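Local coordinates for short chain dehydrogenase (A0QTM2 homolog) (Mycobacterium thermoresistibile, PDB 3SC4), which probably catalyses an NAD(P)-dependent oxidation or reduction of a substrate that is not known, at residues S236-T239 / G240-L243; M168-Y171 / G172-L175. All coordinates share one frame; numbering follows the deposited sequence.

Contact 1 of 2, residues S236-T239 / G240-L243; sequences SSYT and GNTL
The loop that leads into strand 242-244, the last strand of the Rossmann sheet, carries Tyr238, whose ring meets the side chains of Asn241 and Leu243. The end of the Asn241 amide lies over the centre of one face of the ring. The amide plane is inclined 38° to the ring. With CG opposite the backbone N (chi1 -177°), Tyr238 extends forward along the chain, and the far part of its ring reaches Leu243, which comes from the opposite direction. Leu243 CD1 approaches obliquely, 3.7 Å from Tyr238 CE2, while Leu243 CD2 touches the phenol oxygen. Thr239 turns its hydroxyl to another partner, the backbone N of Ser191. Gly240 has a positive phi of 71°, and the chain turns there before the backbone of Asn241 pairs with Thr193 just ahead of the strand. Asn192 clasps the loop with its amide, hydrogen-bonded to Tyr238 O and Asn241 N. The ring is therefore covered on one face by an amide and met obliquely by a leucine branch near its hydroxyl end, a surface contact held by packing, while hydrogen bonds to strand 190-195 fix the backbone.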
# COMPACT_ATOMS: atom_id res chain seq x y z
N SER B 236 1.71 26.11 -2.39
CA SER B 236 1.09 24.95 -1.76
C SER B 236 -0.15 24.43 -2.53
O SER B 236 -0.67 23.36 -2.22
CB SER B 236 0.76 25.27 -0.29
OG SER B 236 1.96 25.50 0.46
N SER B 237 -0.61 25.18 -3.54
CA SER B 237 -1.63 24.68 -4.47
C SER B 237 -1.06 23.63 -5.45
O SER B 237 -1.79 22.88 -6.08
CB SER B 237 -2.23 25.87 -5.25
OG SER B 237 -1.22 26.61 -5.92
N TYR B 238 0.26 23.61 -5.61
CA TYR B 238 0.91 22.59 -6.46
C TYR B 238 1.02 21.28 -5.67
O TYR B 238 1.97 21.07 -4.96
CB TYR B 238 2.27 23.10 -6.86
CG TYR B 238 3.08 22.25 -7.80
CD1 TYR B 238 2.89 22.33 -9.19
CD2 TYR B 238 4.10 21.43 -7.31
CE1 TYR B 238 3.68 21.59 -10.07
CE2 TYR B 238 4.89 20.69 -8.17
CZ TYR B 238 4.68 20.78 -9.55
OH TYR B 238 5.46 20.03 -10.39
N THR B 239 0.00 20.44 -5.79
CA THR B 239 -0.24 19.36 -4.84
C THR B 239 -0.89 18.17 -5.54
O THR B 239 -1.48 18.29 -6.62
CB THR B 239 -1.15 19.85 -3.70
OG1 THR B 239 -1.12 18.93 -2.61
CG2 THR B 239 -2.59 20.06 -4.21
N GLY B 240 -0.74 17.00 -4.94
CA GLY B 240 -1.29 15.77 -5.50
C GLY B 240 -0.61 15.25 -6.75
O GLY B 240 -1.23 14.50 -7.51
N ASN B 241 0.64 15.65 -6.99
CA ASN B 241 1.36 15.29 -8.21
C ASN B 241 2.36 14.18 -7.96
O ASN B 241 3.07 14.19 -6.94
CB ASN B 241 2.15 16.46 -8.74
CG ASN B 241 1.27 17.63 -9.10
OD1 ASN B 241 1.28 18.66 -8.43
ND2 ASN B 241 0.54 17.49 -10.19
N THR B 242 2.43 13.23 -8.89
CA THR B 242 3.45 12.18 -8.81
C THR B 242 4.51 12.55 -9.86
O THR B 242 4.36 12.25 -11.04
CB THR B 242 2.87 10.74 -9.02
OG1 THR B 242 2.26 10.60 -10.32
CG2 THR B 242 1.84 10.39 -7.98
N LEU B 243 5.58 13.22 -9.40
CA LEU B 243 6.59 13.88 -10.27
C LEU B 243 7.87 13.08 -10.53
O LEU B 243 8.33 12.29 -9.69
CB LEU B 243 7.00 15.20 -9.62
CG LEU B 243 5.83 16.17 -9.39
CD1 LEU B 243 6.18 17.23 -8.37
CD2 LEU B 243 5.46 16.81 -10.74

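Contact 2 of 2, residues M168-Y171 / G172-L175; sequences MAKY and GMTL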
# COMPACT_ATOMS: atom_id res chain seq x y z
N MET B 168 4.72 -2.86 -3.31
CA MET B 168 3.69 -2.54 -2.29
C MET B 168 4.13 -1.37 -1.39
O MET B 168 3.33 -0.49 -1.06
CB MET B 168 3.37 -3.76 -1.41
CG MET B 168 2.47 -4.74 -2.09
SD MET B 168 2.31 -6.26 -1.15
CE MET B 168 1.43 -5.65 0.30
N ALA B 169 5.37 -1.44 -0.94
CA ALA B 169 5.91 -0.45 -0.04
C ALA B 169 6.03 0.88 -0.76
O ALA B 169 5.56 1.91 -0.25
CB ALA B 169 7.26 -0.91 0.54
N LYS B 170 6.61 0.89 -1.96
CA LYS B 170 6.82 2.16 -2.64
C LYS B 170 5.49 2.76 -3.09
O LYS B 170 5.30 3.94 -2.93
CB LYS B 170 7.78 2.06 -3.84
CG LYS B 170 9.24 1.69 -3.51
CD LYS B 170 9.88 2.50 -2.37
CE LYS B 170 10.05 3.98 -2.70
NZ LYS B 170 10.96 4.66 -1.67
N TYR B 171 4.60 1.96 -3.66
CA TYR B 171 3.29 2.49 -4.04
C TYR B 171 2.49 2.95 -2.81
O TYR B 171 1.75 3.94 -2.86
CB TYR B 171 2.49 1.42 -4.80
CG TYR B 171 2.83 1.25 -6.29
CD1 TYR B 171 4.02 1.70 -6.83
CD2 TYR B 171 1.97 0.58 -7.12
CE1 TYR B 171 4.32 1.50 -8.19
CE2 TYR B 171 2.25 0.39 -8.45
CZ TYR B 171 3.43 0.84 -8.98
OH TYR B 171 3.68 0.64 -10.33
N GLY B 172 2.64 2.23 -1.70
CA GLY B 172 2.01 2.60 -0.43
C GLY B 172 2.42 3.99 0.04
O GLY B 172 1.57 4.76 0.47
N MET B 173 3.72 4.31 -0.09
CA MET B 173 4.24 5.67 0.19
C MET B 173 3.57 6.69 -0.69
O MET B 173 3.13 7.72 -0.23
CB MET B 173 5.75 5.78 -0.07
CG MET B 173 6.63 5.41 1.02
SD MET B 173 8.37 5.61 0.60
CE MET B 173 8.80 7.27 1.09
N THR B 174 3.54 6.42 -1.98
CA THR B 174 2.90 7.34 -2.93
C THR B 174 1.42 7.52 -2.59
O THR B 174 0.92 8.63 -2.48
CB THR B 174 3.14 6.85 -4.37
OG1 THR B 174 4.55 6.99 -4.70
CG2 THR B 174 2.25 7.62 -5.39
N LEU B 175 0.71 6.43 -2.34
CA LEU B 175 -0.72 6.55 -1.98
C LEU B 175 -0.94 7.39 -0.72
O LEU B 175 -1.90 8.17 -0.62
CB LEU B 175 -1.34 5.17 -1.83
CG LEU B 175 -1.55 4.41 -3.14
CD1 LEU B 175 -2.03 3.00 -2.85
CD2 LEU B 175 -2.57 5.17 -4.02
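Lys170 and Met173 lie side by side on helix 164-183 of the Rossmann fold, within a continuous run of i to i+4 backbone hydrogen bonds. Four such bonds join residues 168-171 to residues 172-175. At the start, Gly172 N reaches Met168 O at 2.9 Å, with the donor well above the carbonyl plane and a bent N-H...O angle of 143°. The bonds from Met173 N to Ala169 O and from Thr174 N to Lys170 O are straighter. In the last, Leu175 N sits 2.7 Å from Tyr171 O, nearly in line with the carbonyl.

Among the side chains, Lys170 is bent at chi2 and chi3, which brings its amine alongside the sulfur of Met173; the main polar partner of NZ is Leu150 O. Thr174 has its hydroxyl hydrogen-bonded to Ser151 OG and Pro152 O, and Tyr171 OH bonds to Arg155 O, so all three polar ends face the loop that follows strand 146-149. Lys170 is probably the lysine of the family's Tyr-x-x-x-Lys motif, whose tyrosine lies four residues earlier on the same helix.

Packing against other helices involves Met173 and Ala169, both touching Gln124 of helix 114-135. At the subunit interface, Tyr171 and Leu175 pack on Leu175 and Tyr171 of the second subunit, respectively. Where the Lys170 and Met173 side chains run side by side, Met173 SD stands 3.6 Å from Lys170 NZ.

From the N terminus, the chain first passes through contact 2 on helix 164-183, then runs through strand 190-195 and helices 203-209 and 222-232 before contact 1 leads into strand 242-244. The contacts are in series: neither encloses nor crosses the other, and each is local, closing no long loop. Their centres are about 16 Å apart, yet they touch where Thr242 CG2 packs against Thr174 CG2 at 3.8 Å. Thr193 of strand 190-195 meets both threonine side chains. Contact 1 spans the loop into one of the two outermost strands of the parallel sheet within this chain, and contact 2 lies on a helix packed on that sheet and facing the second subunit.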